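Local coordinates for protein PcyX_EBK42635 (PDB 5OWG) that probably reduces biliverdin in a ferredoxin-dependent four-electron reaction to the phycobilin phycoerythrobilin, as a bilin reductase from marine metagenomic sequence, at residues V24-N28 and L173-I177; Y56-L62 and H77-M83; P89-D94 and F106-P111; Y199-Q204 and L231-V235. All coordinates share one frame; numbering follows the deposited sequence.

Interaction 1 of 4, residues V24-N28 and L173-I177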
# COMPACT_ATOMS: atom_id res chain seq x y z
N VAL A 24 -1.98 -10.82 8.19
CA VAL A 24 -1.72 -9.76 9.16
C VAL A 24 -2.84 -8.74 9.14
O VAL A 24 -3.36 -8.34 10.19
CB VAL A 24 -0.35 -9.11 8.88
CG1 VAL A 24 -0.12 -7.91 9.79
CG2 VAL A 24 0.77 -10.13 9.07
N LEU A 25 -3.24 -8.29 7.95
CA LEU A 25 -4.27 -7.27 7.86
C LEU A 25 -5.60 -7.77 8.41
O LEU A 25 -6.34 -7.01 9.04
CB LEU A 25 -4.43 -6.81 6.40
CG LEU A 25 -3.22 -6.10 5.79
CD1 LEU A 25 -3.40 -5.92 4.29
CD2 LEU A 25 -2.98 -4.75 6.45
N ASN A 26 -5.92 -9.04 8.18
CA ASN A 26 -7.16 -9.60 8.72
C ASN A 26 -7.13 -9.71 10.24
O ASN A 26 -8.18 -9.66 10.88
CB ASN A 26 -7.44 -10.97 8.10
CG ASN A 26 -7.88 -10.88 6.65
OD1 ASN A 26 -8.46 -9.88 6.22
ND2 ASN A 26 -7.60 -11.92 5.88
N ASN A 27 -5.94 -9.86 10.82
CA ASN A 27 -5.82 -10.06 12.26
C ASN A 27 -5.81 -8.76 13.06
O ASN A 27 -5.98 -8.81 14.28
CB ASN A 27 -4.53 -10.84 12.58
CG ASN A 27 -4.73 -12.34 12.50
OD1 ASN A 27 -5.62 -12.84 11.82
ND2 ASN A 27 -3.88 -13.07 13.22
N ASN A 28 -5.63 -7.62 12.41
CA ASN A 28 -5.53 -6.34 13.10
C ASN A 28 -6.55 -5.32 12.62
O ASN A 28 -7.09 -4.56 13.44
CB ASN A 28 -4.12 -5.75 12.93
CG ASN A 28 -3.07 -6.54 13.67
OD1 ASN A 28 -2.61 -6.14 14.74
ND2 ASN A 28 -2.67 -7.68 13.11
N LEU A 173 5.49 -4.83 8.64
CA LEU A 173 4.06 -4.53 8.68
C LEU A 173 3.48 -4.82 10.06
O LEU A 173 2.89 -3.94 10.70
CB LEU A 173 3.33 -5.34 7.61
CG LEU A 173 1.80 -5.23 7.57
CD1 LEU A 173 1.36 -3.81 7.27
CD2 LEU A 173 1.24 -6.20 6.55
N ASN A 174 3.63 -6.06 10.53
CA ASN A 174 3.14 -6.44 11.85
C ASN A 174 3.61 -5.45 12.91
O ASN A 174 2.87 -5.13 13.85
CB ASN A 174 3.61 -7.85 12.20
CG ASN A 174 2.49 -8.73 12.73
OD1 ASN A 174 1.47 -8.24 13.21
ND2 ASN A 174 2.69 -10.04 12.64
N ASN A 175 4.84 -4.95 12.78
CA ASN A 175 5.36 -3.97 13.73
C ASN A 175 4.83 -2.57 13.47
O ASN A 175 4.71 -1.78 14.42
CB ASN A 175 6.89 -3.97 13.69
CG ASN A 175 7.50 -5.03 14.59
OD1 ASN A 175 7.70 -4.80 15.78
ND2 ASN A 175 7.77 -6.20 14.03
N TYR A 176 4.52 -2.23 12.22
CA TYR A 176 3.93 -0.93 11.93
C TYR A 176 2.54 -0.81 12.53
O TYR A 176 2.20 0.20 13.15
CB TYR A 176 3.88 -0.69 10.42
CG TYR A 176 3.16 0.59 10.03
CD1 TYR A 176 3.84 1.79 9.93
CD2 TYR A 176 1.79 0.59 9.77
CE1 TYR A 176 3.19 2.96 9.57
CE2 TYR A 176 1.13 1.75 9.41
CZ TYR A 176 1.83 2.93 9.32
OH TYR A 176 1.19 4.10 8.97
N ILE A 177 1.72 -1.85 12.37
CA ILE A 177 0.36 -1.84 12.87
C ILE A 177 0.35 -1.72 14.39
O ILE A 177 -0.63 -1.24 14.98
CB ILE A 177 -0.39 -3.10 12.39
CG1 ILE A 177 -0.50 -3.09 10.86
CG2 ILE A 177 -1.77 -3.20 13.02
CD1 ILE A 177 -0.97 -4.39 10.25
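Val24 of one helix meets Leu173, Asn174 and Ile177 of another, and CG1 is the branch that reaches all three. CG1 is trans to the backbone N (chi1 174°), and this rotation points the methyl at the facing helix. It lies 3.7 Å from Ile177 CD1 and 3.9 Å from Leu173 CD2. The side chains of Val24 and Ile177 cross at a slant, and CD1 ends the long branch of the isoleucine. The short branch of Ile177 goes elsewhere. Its CG2 lies against Asn28, 3.5 Å from Asn28 CB and close to the side-chain OD1 as well.

Asn28 is turned back on its own helix. Its ND2 donates to the Val24 carbonyl O over 3.1 Å, with an N-H...O angle of 162° and the acceptor near the amide plane. This bond fixes how the amide is turned and presents its OD1 side to Ile177 CG2. The amides of Asn28 and Asn174 stand almost perpendicular to each other. They approach only loosely, with Asn28 ND2 and Asn174 OD1 4.2 Å apart. Asn174 instead rests its amide beside the Val24 methyls on the solvent side of the contact. Leu25 CD2 adds a looser contact with Ile177 CD1, 4.3 Å away, on the inner side.

The segments run nearly parallel, their axes 21° apart. They belong to helices 14-28 and 161-179. Leu173 and Ile177 also touch Leu80 of strand 73-82. Helix 14-28 meets the same face through Ile22 on Leu62 and Thr21 on Leu78, so the helix pair sits against one face of the central antiparallel sheet.

Interaction 2 of 4, residues Y56-L62 and H77-M83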
# COMPACT_ATOMS: atom_id res chain seq x y z
N TYR A 56 -6.96 3.33 14.25
CA TYR A 56 -5.68 4.02 14.17
C TYR A 56 -5.17 4.19 12.74
O TYR A 56 -4.32 5.06 12.50
CB TYR A 56 -4.63 3.25 14.98
CG TYR A 56 -5.05 3.00 16.42
CD1 TYR A 56 -4.93 3.99 17.38
CD2 TYR A 56 -5.56 1.77 16.80
CE1 TYR A 56 -5.32 3.76 18.69
CE2 TYR A 56 -5.95 1.53 18.10
CZ TYR A 56 -5.83 2.53 19.04
OH TYR A 56 -6.21 2.30 20.34
N ILE A 57 -5.67 3.40 11.79
CA ILE A 57 -5.22 3.44 10.41
C ILE A 57 -6.44 3.68 9.53
O ILE A 57 -7.28 2.78 9.38
CB ILE A 57 -4.50 2.14 10.01
CG1 ILE A 57 -3.23 1.95 10.84
CG2 ILE A 57 -4.17 2.12 8.53
CD1 ILE A 57 -2.80 0.51 10.99
N ARG A 58 -6.55 4.88 8.96
CA ARG A 58 -7.73 5.21 8.17
C ARG A 58 -7.79 4.40 6.88
O ARG A 58 -8.89 4.10 6.40
CB ARG A 58 -7.76 6.71 7.85
CG ARG A 58 -6.71 7.20 6.87
CD ARG A 58 -6.97 8.64 6.47
NE ARG A 58 -5.96 9.15 5.55
CZ ARG A 58 -6.00 9.05 4.23
NH1 ARG A 58 -7.02 8.44 3.63
NH2 ARG A 58 -5.02 9.55 3.49
N ARG A 59 -6.65 4.05 6.30
CA ARG A 59 -6.66 3.34 5.03
C ARG A 59 -5.45 2.43 4.90
O ARG A 59 -4.31 2.86 5.11
CB ARG A 59 -6.70 4.33 3.86
CG ARG A 59 -6.86 3.66 2.51
CD ARG A 59 -7.12 4.68 1.41
NE ARG A 59 -7.48 4.04 0.14
CZ ARG A 59 -6.61 3.72 -0.82
NH1 ARG A 59 -5.32 3.97 -0.67
NH2 ARG A 59 -7.04 3.14 -1.93
N ALA A 60 -5.72 1.17 4.56
CA ALA A 60 -4.70 0.18 4.23
C ALA A 60 -5.14 -0.50 2.94
O ALA A 60 -6.22 -1.10 2.91
CB ALA A 60 -4.52 -0.84 5.35
N HIS A 61 -4.32 -0.41 1.89
CA HIS A 61 -4.75 -0.74 0.54
C HIS A 61 -3.79 -1.75 -0.06
O HIS A 61 -2.59 -1.49 -0.15
CB HIS A 61 -4.82 0.52 -0.32
CG HIS A 61 -5.16 0.27 -1.76
ND1 HIS A 61 -4.82 1.14 -2.76
CD2 HIS A 61 -5.83 -0.74 -2.35
CE1 HIS A 61 -5.25 0.67 -3.92
NE2 HIS A 61 -5.87 -0.47 -3.70
N LEU A 62 -4.32 -2.90 -0.48
CA LEU A 62 -3.53 -3.94 -1.14
C LEU A 62 -3.96 -4.02 -2.60
O LEU A 62 -5.11 -4.35 -2.90
CB LEU A 62 -3.72 -5.29 -0.46
CG LEU A 62 -2.96 -6.46 -1.09
CD1 LEU A 62 -1.46 -6.30 -0.89
CD2 LEU A 62 -3.45 -7.79 -0.54
N HIS A 77 1.14 -3.72 -4.61
CA HIS A 77 1.28 -2.41 -3.98
C HIS A 77 0.55 -2.45 -2.65
O HIS A 77 -0.58 -2.94 -2.57
CB HIS A 77 0.73 -1.30 -4.88
CG HIS A 77 0.51 0.00 -4.17
ND1 HIS A 77 1.49 0.96 -4.07
CD2 HIS A 77 -0.58 0.51 -3.55
CE1 HIS A 77 1.02 2.00 -3.41
NE2 HIS A 77 -0.24 1.75 -3.08
N LEU A 78 1.20 -1.93 -1.60
CA LEU A 78 0.64 -1.95 -0.26
C LEU A 78 0.99 -0.65 0.43
O LEU A 78 2.17 -0.31 0.54
CB LEU A 78 1.16 -3.15 0.54
CG LEU A 78 0.61 -3.31 1.96
CD1 LEU A 78 -0.89 -3.57 1.96
CD2 LEU A 78 1.34 -4.43 2.69
N CYS A 79 -0.03 0.07 0.89
CA CYS A 79 0.16 1.37 1.51
C CYS A 79 -0.77 1.50 2.70
O CYS A 79 -1.91 1.02 2.67
CB CYS A 79 -0.11 2.52 0.53
SG CYS A 79 0.36 4.13 1.18
N LEU A 80 -0.28 2.15 3.76
CA LEU A 80 -1.06 2.37 4.98
C LEU A 80 -0.96 3.83 5.37
O LEU A 80 0.14 4.35 5.60
CB LEU A 80 -0.56 1.48 6.12
CG LEU A 80 -1.22 0.12 6.31
CD1 LEU A 80 -0.79 -0.86 5.23
CD2 LEU A 80 -0.91 -0.44 7.70
N PHE A 81 -2.12 4.50 5.47
CA PHE A 81 -2.20 5.86 5.98
C PHE A 81 -2.73 5.84 7.41
O PHE A 81 -3.78 5.23 7.66
CB PHE A 81 -3.11 6.72 5.11
CG PHE A 81 -2.50 7.16 3.81
CD1 PHE A 81 -1.65 8.25 3.77
CD2 PHE A 81 -2.79 6.50 2.64
CE1 PHE A 81 -1.09 8.66 2.58
CE2 PHE A 81 -2.24 6.91 1.44
CZ PHE A 81 -1.38 7.99 1.41
N PRO A 82 -2.07 6.48 8.38
CA PRO A 82 -2.64 6.54 9.73
C PRO A 82 -3.82 7.50 9.80
O PRO A 82 -4.13 8.22 8.85
CB PRO A 82 -1.46 7.04 10.58
CG PRO A 82 -0.59 7.78 9.63
CD PRO A 82 -0.71 7.05 8.32
N MET A 83 -4.48 7.49 10.96
CA MET A 83 -5.65 8.35 11.17
C MET A 83 -5.21 9.81 11.32
O MET A 83 -4.03 10.12 11.49
CB MET A 83 -6.44 7.87 12.38
CG MET A 83 -7.87 8.40 12.49
SD MET A 83 -8.87 8.07 11.02
CE MET A 83 -8.93 6.29 11.04
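Tyr56 and Met83 open the pairing: Met83 N donates to Tyr56 O over 2.9 Å, from above the carbonyl plane. Further along, Phe81 N gives a 2.8 Å bond to Arg59 O. The return bond from Arg59 N to Phe81 O is weak. His61 and Cys79 bond in both directions, with His61 N 2.9 Å from Cys79 O.

Arg58 reaches out with an extended chain, and its guanidinium lies flat on one face of the Phe81 ring, the planes 24° apart. NH2 sits 3.5 Å from Phe81 CG, while NE donates to Gln196. Arg59 forms a salt bridge with Glu34, and its NH1 bonds to the Leu231 carbonyl. His61 NE2 is taken up by Asn49 OD1. His77 ND1 faces Asp94 OD1, a hydrogen bond modelled too short to be exact. In an offset edge-to-face pair, the His77 edge is toward the His61 face.

Ala60 CB meets Leu80 CG at 3.6 Å, and on the same face Leu62 CD1 meets Leu78 CD1 at 4.0 Å. Leu62 and Leu78 touch helix 14-28, and Leu80 touches helix 161-179. The bent chain of Met83 brings CE to 3.4 Å from Arg58 CB.

Arg58 and Arg59 both face Phe81, which makes a classic beta bulge. It lies in an antiparallel beta hairpin at the middle of the sheet, in keeping with the alpha/beta/alpha sandwich of ferredoxin-dependent bilin reductases.

Interaction 3 of 4, residues P89-D94 and F106-P111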
# COMPACT_ATOMS: atom_id res chain seq x y z
N PRO A 89 4.51 8.04 10.08
CA PRO A 89 4.89 7.88 8.67
C PRO A 89 3.86 7.10 7.88
O PRO A 89 2.74 6.86 8.35
CB PRO A 89 6.23 7.14 8.76
CG PRO A 89 6.16 6.38 10.04
CD PRO A 89 5.36 7.23 10.98
N ILE A 90 4.23 6.70 6.67
CA ILE A 90 3.36 5.93 5.78
C ILE A 90 4.11 4.67 5.38
O ILE A 90 5.13 4.73 4.70
CB ILE A 90 2.96 6.74 4.54
CG1 ILE A 90 2.10 7.95 4.93
CG2 ILE A 90 2.21 5.87 3.53
CD1 ILE A 90 2.08 9.04 3.88
N TYR A 91 3.60 3.52 5.82
CA TYR A 91 4.09 2.25 5.31
C TYR A 91 3.82 2.18 3.81
O TYR A 91 2.70 2.41 3.36
CB TYR A 91 3.40 1.08 6.02
CG TYR A 91 3.83 -0.30 5.55
CD1 TYR A 91 3.30 -0.86 4.39
CD2 TYR A 91 4.75 -1.05 6.27
CE1 TYR A 91 3.68 -2.12 3.96
CE2 TYR A 91 5.14 -2.31 5.86
CZ TYR A 91 4.60 -2.84 4.70
OH TYR A 91 4.98 -4.09 4.28
N GLY A 92 4.86 1.86 3.04
CA GLY A 92 4.71 1.71 1.62
C GLY A 92 5.59 0.58 1.12
O GLY A 92 6.79 0.56 1.40
N PHE A 93 5.00 -0.37 0.41
CA PHE A 93 5.73 -1.49 -0.16
C PHE A 93 5.27 -1.68 -1.59
O PHE A 93 4.07 -1.86 -1.84
CB PHE A 93 5.52 -2.78 0.65
CG PHE A 93 6.31 -3.95 0.14
CD1 PHE A 93 7.64 -4.13 0.49
CD2 PHE A 93 5.72 -4.88 -0.70
CE1 PHE A 93 8.36 -5.21 0.02
CE2 PHE A 93 6.43 -5.97 -1.17
CZ PHE A 93 7.75 -6.13 -0.81
N ASP A 94 6.21 -1.64 -2.53
CA ASP A 94 5.92 -1.80 -3.94
C ASP A 94 6.94 -2.74 -4.54
O ASP A 94 8.15 -2.49 -4.45
CB ASP A 94 5.94 -0.45 -4.67
CG ASP A 94 4.82 0.47 -4.21
OD1 ASP A 94 3.65 0.05 -4.27
OD2 ASP A 94 5.12 1.61 -3.79
N PHE A 106 10.47 -1.38 -3.63
CA PHE A 106 10.46 -0.16 -2.83
C PHE A 106 9.80 -0.43 -1.49
O PHE A 106 8.82 -1.18 -1.42
CB PHE A 106 9.73 0.98 -3.56
CG PHE A 106 9.47 2.18 -2.70
CD1 PHE A 106 10.47 3.11 -2.48
CD2 PHE A 106 8.23 2.37 -2.11
CE1 PHE A 106 10.23 4.22 -1.69
CE2 PHE A 106 7.99 3.48 -1.32
CZ PHE A 106 9.00 4.41 -1.11
N HIS A 107 10.34 0.18 -0.44
CA HIS A 107 9.78 0.01 0.89
C HIS A 107 10.43 1.00 1.85
O HIS A 107 11.65 1.14 1.85
CB HIS A 107 9.96 -1.42 1.41
CG HIS A 107 9.40 -1.65 2.78
ND1 HIS A 107 10.07 -1.29 3.93
CD2 HIS A 107 8.22 -2.19 3.19
CE1 HIS A 107 9.34 -1.61 4.98
NE2 HIS A 107 8.21 -2.15 4.56
N ASP A 108 9.61 1.66 2.66
CA ASP A 108 10.09 2.51 3.74
C ASP A 108 8.88 3.03 4.51
O ASP A 108 7.73 2.86 4.08
CB ASP A 108 10.93 3.68 3.25
CG ASP A 108 10.09 4.82 2.71
OD1 ASP A 108 9.13 4.56 1.96
OD2 ASP A 108 10.38 5.99 3.06
N PHE A 109 9.15 3.66 5.65
CA PHE A 109 8.13 4.36 6.42
C PHE A 109 8.28 5.85 6.14
O PHE A 109 8.93 6.60 6.87
CB PHE A 109 8.26 4.06 7.92
CG PHE A 109 7.94 2.64 8.30
CD1 PHE A 109 7.66 1.68 7.34
CD2 PHE A 109 7.90 2.27 9.63
CE1 PHE A 109 7.37 0.38 7.70
CE2 PHE A 109 7.61 0.97 10.00
CZ PHE A 109 7.34 0.03 9.04
N SER A 110 7.68 6.29 5.04
CA SER A 110 7.83 7.67 4.61
C SER A 110 7.22 8.60 5.65
O SER A 110 6.07 8.41 6.05
CB SER A 110 7.15 7.88 3.25
OG SER A 110 7.68 6.99 2.28
N PRO A 111 7.96 9.63 6.11
CA PRO A 111 7.42 10.49 7.18
C PRO A 111 6.52 11.61 6.66
O PRO A 111 6.98 12.41 5.85
CB PRO A 111 8.68 11.05 7.83
CG PRO A 111 9.76 10.98 6.76
CD PRO A 111 9.24 10.15 5.61
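Four aromatic side chains, Tyr91 and Phe93 from one strand and His107 and Phe109 from the other, cluster on a single face of this antiparallel pair. The His107 ring turns its edge toward the face of Tyr91, in an offset edge-to-face arrangement with planes 86° apart. His107 NE2 comes to 3.3 Å from Tyr91 CE2. Tyr91 stretches out from its strand, with CG opposite the backbone N (chi1 180°), and this carries its ring to both partners, with its face toward His107 and its rim toward Phe109. Phe109 meets it rim to rim through CE1, 3.3 Å from Tyr91 CD2. On the other flank, His107 CD2 lies 3.4 Å from Phe93 CD1 at the edge of the phenylalanine ring.

The two strands form a beta hairpin, and strand 104-110 is the outermost on its side of the six-stranded sheet within the chain. Backbone bonds run both ways at three pairs: Ile90 with Ser110, Gly92 with Asp108, and Asp94 with Phe106. Phe106 N lies 2.7 Å from Asp94 O. The Gly92 carbonyl, which accepts from Asp108 N, also receives the CA-H of His107.

The opposite face is more polar. Ser110 OG donates to Asp108 OD1 over 2.8 Å, on the syn side of the carboxylate. Asp94 and Phe106 lie side by side, carboxylate and ring planes 17° apart, with Asp94 OD2 3.6 Å from Phe106 CD2. Asp94 OD1 is directed to His77, at an unusually short modelled distance. Helix 161-179 covers the aromatic face, where Tyr91 OH bonds to the Ala169 carbonyl and Phe109 packs edge-to-face with Tyr176.

Interaction 4 of 4, residues Y199-Q204 and L231-V235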
# COMPACT_ATOMS: atom_id res chain seq x y z
N TYR A 199 2.01 13.85 0.24
CA TYR A 199 2.58 12.56 -0.14
C TYR A 199 1.80 11.94 -1.29
O TYR A 199 2.38 11.29 -2.16
CB TYR A 199 2.60 11.63 1.07
CG TYR A 199 2.93 10.19 0.76
CD1 TYR A 199 1.95 9.30 0.33
CD2 TYR A 199 4.23 9.70 0.91
CE1 TYR A 199 2.25 7.98 0.05
CE2 TYR A 199 4.53 8.38 0.63
CZ TYR A 199 3.54 7.53 0.20
OH TYR A 199 3.84 6.22 -0.08
N SER A 200 0.48 12.14 -1.31
CA SER A 200 -0.34 11.58 -2.38
C SER A 200 -0.14 12.33 -3.68
O SER A 200 -0.10 11.72 -4.76
CB SER A 200 -1.81 11.59 -1.97
OG SER A 200 -2.04 10.72 -0.87
N GLU A 201 -0.01 13.66 -3.62
CA GLU A 201 0.30 14.44 -4.80
C GLU A 201 1.58 13.93 -5.46
O GLU A 201 1.59 13.60 -6.65
CB GLU A 201 0.44 15.92 -4.43
CG GLU A 201 1.30 16.74 -5.38
CD GLU A 201 1.32 18.21 -5.03
OE1 GLU A 201 0.81 18.57 -3.94
OE2 GLU A 201 1.85 19.01 -5.83
N HIS A 202 2.67 13.87 -4.70
CA HIS A 202 3.96 13.50 -5.26
C HIS A 202 4.02 12.06 -5.75
O HIS A 202 4.86 11.75 -6.60
CB HIS A 202 5.07 13.74 -4.23
CG HIS A 202 5.67 15.11 -4.29
ND1 HIS A 202 6.74 15.41 -5.11
CD2 HIS A 202 5.35 16.26 -3.65
CE1 HIS A 202 7.06 16.68 -4.96
NE2 HIS A 202 6.23 17.22 -4.08
N GLN A 203 3.15 11.18 -5.24
CA GLN A 203 3.19 9.78 -5.66
C GLN A 203 2.06 9.41 -6.61
O GLN A 203 2.17 8.38 -7.29
CB GLN A 203 3.14 8.85 -4.44
CG GLN A 203 3.47 7.41 -4.81
CD GLN A 203 4.12 6.64 -3.69
OE1 GLN A 203 4.21 7.12 -2.56
NE2 GLN A 203 4.59 5.44 -3.99
N GLN A 204 0.99 10.20 -6.68
CA GLN A 204 -0.01 9.98 -7.73
C GLN A 204 0.63 10.10 -9.11
O GLN A 204 0.37 9.28 -10.00
CB GLN A 204 -1.16 10.97 -7.60
CG GLN A 204 -2.40 10.42 -6.92
CD GLN A 204 -3.59 11.35 -7.04
OE1 GLN A 204 -3.65 12.17 -7.96
NE2 GLN A 204 -4.54 11.24 -6.12
N LEU A 231 -6.17 5.19 -5.50
CA LEU A 231 -4.79 4.81 -5.24
C LEU A 231 -4.22 5.56 -4.04
O LEU A 231 -3.85 4.93 -3.05
CB LEU A 231 -3.95 5.05 -6.50
CG LEU A 231 -2.44 4.94 -6.31
CD1 LEU A 231 -2.07 3.63 -5.61
CD2 LEU A 231 -1.71 5.06 -7.63
N PHE A 232 -4.15 6.88 -4.11
CA PHE A 232 -3.82 7.72 -2.96
C PHE A 232 -4.88 8.82 -2.87
O PHE A 232 -4.62 9.99 -3.18
CB PHE A 232 -2.42 8.31 -3.07
CG PHE A 232 -1.34 7.27 -3.10
CD1 PHE A 232 -1.04 6.54 -1.96
CD2 PHE A 232 -0.62 7.03 -4.25
CE1 PHE A 232 -0.05 5.58 -1.98
CE2 PHE A 232 0.36 6.07 -4.28
CZ PHE A 232 0.65 5.35 -3.14
N PRO A 233 -6.10 8.46 -2.46
CA PRO A 233 -7.18 9.45 -2.44
C PRO A 233 -6.89 10.57 -1.46
O PRO A 233 -6.24 10.38 -0.43
CB PRO A 233 -8.40 8.63 -2.01
CG PRO A 233 -8.01 7.20 -2.20
CD PRO A 233 -6.54 7.15 -1.97
N PHE A 234 -7.40 11.75 -1.79
CA PHE A 234 -7.33 12.88 -0.88
C PHE A 234 -8.50 12.82 0.09
O PHE A 234 -9.56 12.25 -0.20
CB PHE A 234 -7.36 14.20 -1.66
CG PHE A 234 -6.23 14.34 -2.64
CD1 PHE A 234 -5.01 14.87 -2.24
CD2 PHE A 234 -6.38 13.95 -3.96
CE1 PHE A 234 -3.97 15.00 -3.14
CE2 PHE A 234 -5.34 14.08 -4.86
CZ PHE A 234 -4.14 14.61 -4.45
N VAL A 235 -8.30 13.42 1.27
CA VAL A 235 -9.29 13.40 2.34
C VAL A 235 -9.91 14.78 2.45
O VAL A 235 -9.23 15.80 2.26
CB VAL A 235 -8.67 12.96 3.68
CG1 VAL A 235 -7.31 12.29 3.47
CG2 VAL A 235 -8.54 14.13 4.66
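Phe232 makes the aromatic contact with Tyr199, a T-shaped pair in which the tyrosine turns its edge to the phenylalanine face. The planes stand 87° apart, and Tyr199 CE1 lies 3.9 Å from Phe232 CE1. The phenylalanine CG lies opposite its own carbonyl carbon (chi1 -62°), which turns one side of the ring toward both Tyr199 and Gln203.

Aliphatic and amide groups pack on the same ring. The extended Gln203 chain passes across it at a slant, with CG 3.4 Å from Phe232 CE2. The Gln203 amide is moderately inclined to the ring plane. Ser200 approaches at the base of the side chain, its OG 3.3 Å from Phe232 CB. That hydroxyl is hydrogen-bonded to the Gln196 carbonyl of its own helix.

The contact joins the last turns of helix 189-204 to the irregular segment that follows helix 220-229. Phe232 also packs on Cys79 and Phe81 of strand 73-82 and meets the His77 ring, so its side chain is held between helix and sheet.

One hydrogen bond spans the two segments. Gln204 NE2 donates to Phe232 O over 3.2 Å, at an N-H...O angle of 150°. The donor stands well above the carbonyl plane, though the acceptor lies close to the plane of the Gln204 amide. The same NE2 comes to 3.2 Å from Phe234 CE2, with the amide steeply inclined to that ring. The Phe234 ring also comes near Ser200 CB and Glu201 N.

In the fold
From the N terminus, helix 14-28 comes first, and interaction 1 closes a long loop by pairing it with helix 161-179. Interactions 2 and 3 are nested inside that loop and follow each other in series. Each closes a short hairpin. Strands 73-82 and 90-96 are neighbours in the sheet, so the two hairpins continue one another. Interaction 4 opens only after interaction 1 has closed, and ties helix 189-204 to the segment after helix 220-229. It lies across the chain's centre from interaction 1, about 22 Å away between centres. Both touch interactions 2 and 3, so the central sheet lies between the two helical layers.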